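Local coordinates for A rubisco-like protein (Burkholderia fungorum, PDB 3NWR) that is a rubisco-like protein classed as a lyase and probably acts as an enzyme through a TIM-barrel domain, its exact reaction being unsettled, at residues I164-K169 / G383-P388. Sequence-based numbering, arbitrary orientation.
Sequences IGTIIK and GILAHP
CD1 of Ile384 approaches Gly165 O at 4.2 Å from above the peptide plane, beyond the oxygen rather than over the middle of the group. The contact belongs to the rubisco-type TIM barrel and spans its closure. The ring of His387, just past the end of helix 382-385, lies away from it; Pro388 CD rests 3.1 Å above one ring face, over its periphery, and at the edge ND1 and NE2 are hydrogen-bonded to Asp389 N and Glu420 O, which helps fix the ring's rotation.

Strand 163-165 runs parallel to strand 377-379, the last of the barrel, and the short helix 382-385 follows that strand. Gly165 shares backbone hydrogen bonds with Phe378 and Ser380, while Ile164 and Thr166 bond to Asp192 and Phe193, just before Lys195, which is carboxylated in this crystal. Residues 164-166 are thus held along both edges, and helix 382-385 packs against them through side chains.

Ile164 and Ile384 are crossed at an angle, with methyl CG2 of Ile164 meeting CD1 of Ile384 at 3.9 Å. In Ile164 a chi1 of -50° puts CG1 beside the backbone N and leaves methyl CG2 anti to it, directed at Ile384. Ile384 keeps an extended CG1-CD1 arm (chi2 168°) that reaches both Ile164 and Gly165. Trp402 and Val395 of helix 391-407 pack on Ile164 and Ile384 respectively, and Leu186 of helix 176-189 touches both Thr166 and Leu385; these neighbours cover most of the contact, though Leu385 remains partly exposed.

Thr166 OG1 is hydrogen-bonded to Ser380 O, just past strand 377-379, and the same hydroxyl oxygen lies 4.2 Å from methyl CD1 of Leu385.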
loop_
_atom_site.group_PDB
_atom_site.type_symbol
_atom_site.label_atom_id
_atom_site.label_comp_id
_atom_site.label_asym_id
_atom_site.label_seq_id
_atom_site.Cartn_x
_atom_site.Cartn_y
_atom_site.Cartn_z
ATOM N N ILE A 164 -19.997 1.327 -21.512
ATOM C CA ILE A 164 -20.626 0.300 -20.694
ATOM C C ILE A 164 -19.699 -0.898 -20.625
ATOM O O ILE A 164 -19.262 -1.409 -21.658
ATOM C CB ILE A 164 -21.975 -0.155 -21.286
ATOM C CG1 ILE A 164 -22.871 1.056 -21.618
ATOM C CG2 ILE A 164 -22.658 -1.142 -20.352
ATOM C CD1 ILE A 164 -23.124 2.008 -20.458
ATOM N N GLY A 165 -19.387 -1.338 -19.412
ATOM C CA GLY A 165 -18.450 -2.428 -19.232
ATOM C C GLY A 165 -19.002 -3.570 -18.406
ATOM O O GLY A 165 -20.024 -3.440 -17.726
ATOM N N THR A 166 -18.307 -4.697 -18.455
ATOM C CA THR A 166 -18.637 -5.817 -17.591
ATOM C C THR A 166 -17.369 -6.587 -17.251
ATOM O O THR A 166 -16.305 -6.329 -17.829
ATOM C CB THR A 166 -19.693 -6.740 -18.233
ATOM O OG1 THR A 166 -20.272 -7.583 -17.228
ATOM C CG2 THR A 166 -19.066 -7.593 -19.307
ATOM N N ILE A 167 -17.472 -7.507 -16.293
ATOM C CA ILE A 167 -16.313 -8.243 -15.795
ATOM C C ILE A 167 -16.454 -9.718 -16.139
ATOM O O ILE A 167 -17.543 -10.281 -16.080
ATOM C CB ILE A 167 -16.127 -8.103 -14.254
ATOM C CG1 ILE A 167 -16.090 -6.630 -13.839
ATOM C CG2 ILE A 167 -14.844 -8.802 -13.784
ATOM C CD1 ILE A 167 -17.456 -5.989 -13.717
ATOM N N ILE A 168 -15.346 -10.332 -16.521
ATOM C CA ILE A 168 -15.319 -11.758 -16.815
ATOM C C ILE A 168 -15.582 -12.585 -15.552
ATOM O O ILE A 168 -14.873 -12.455 -14.553
ATOM C CB ILE A 168 -13.962 -12.141 -17.447
ATOM C CG1 ILE A 168 -13.837 -11.505 -18.835
ATOM C CG2 ILE A 168 -13.822 -13.663 -17.543
ATOM C CD1 ILE A 168 -12.418 -11.504 -19.386
ATOM N N LYS A 169 -16.621 -13.419 -15.608
ATOM C CA LYS A 169 -17.014 -14.305 -14.511
ATOM C C LYS A 169 -17.087 -15.734 -15.040
ATOM O O LYS A 169 -17.528 -15.947 -16.170
ATOM C CB LYS A 169 -18.403 -13.916 -13.997
ATOM C CG LYS A 169 -18.490 -12.555 -13.332
ATOM C CD LYS A 169 -17.938 -12.613 -11.921
ATOM C CE LYS A 169 -18.035 -11.270 -11.228
ATOM N NZ LYS A 169 -17.525 -11.359 -9.834
ATOM N N GLY A 383 -26.556 -6.834 -13.467
ATOM C CA GLY A 383 -27.472 -5.868 -14.056
ATOM C C GLY A 383 -27.610 -6.028 -15.562
ATOM O O GLY A 383 -28.614 -5.614 -16.159
ATOM N N ILE A 384 -26.588 -6.619 -16.173
ATOM C CA ILE A 384 -26.602 -6.953 -17.592
ATOM C C ILE A 384 -26.807 -8.452 -17.789
ATOM O O ILE A 384 -27.717 -8.881 -18.505
ATOM C CB ILE A 384 -25.277 -6.546 -18.256
ATOM C CG1 ILE A 384 -25.286 -5.052 -18.583
ATOM C CG2 ILE A 384 -25.036 -7.358 -19.524
ATOM C CD1 ILE A 384 -23.897 -4.516 -18.965
ATOM N N LEU A 385 -25.974 -9.245 -17.128
ATOM C CA LEU A 385 -25.895 -10.676 -17.415
ATOM C C LEU A 385 -27.069 -11.494 -16.888
ATOM O O LEU A 385 -27.329 -12.593 -17.379
ATOM C CB LEU A 385 -24.574 -11.245 -16.894
ATOM C CG LEU A 385 -23.323 -10.580 -17.473
ATOM C CD1 LEU A 385 -22.078 -11.318 -17.024
ATOM C CD2 LEU A 385 -23.397 -10.514 -18.996
ATOM N N ALA A 386 -27.776 -10.959 -15.896
ATOM C CA ALA A 386 -28.904 -11.669 -15.298
ATOM C C ALA A 386 -30.261 -11.120 -15.749
ATOM O O ALA A 386 -31.304 -11.493 -15.206
ATOM C CB ALA A 386 -28.794 -11.657 -13.775
ATOM N N HIS A 387 -30.257 -10.237 -16.744
ATOM C CA HIS A 387 -31.519 -9.757 -17.303
ATOM C C HIS A 387 -32.335 -10.966 -17.760
ATOM O O HIS A 387 -31.797 -11.873 -18.392
ATOM C CB HIS A 387 -31.267 -8.814 -18.480
ATOM C CG HIS A 387 -32.490 -8.079 -18.938
ATOM N ND1 HIS A 387 -33.518 -8.697 -19.614
ATOM C CD2 HIS A 387 -32.844 -6.776 -18.828
ATOM C CE1 HIS A 387 -34.454 -7.810 -19.899
ATOM N NE2 HIS A 387 -34.074 -6.636 -19.426
ATOM N N PRO A 388 -33.639 -10.985 -17.440
ATOM C CA PRO A 388 -34.518 -12.132 -17.723
ATOM C C PRO A 388 -34.540 -12.536 -19.195
ATOM O O PRO A 388 -34.842 -13.688 -19.507
ATOM C CB PRO A 388 -35.907 -11.618 -17.330
ATOM C CG PRO A 388 -35.664 -10.503 -16.400
ATOM C CD PRO A 388 -34.357 -9.880 -16.783
#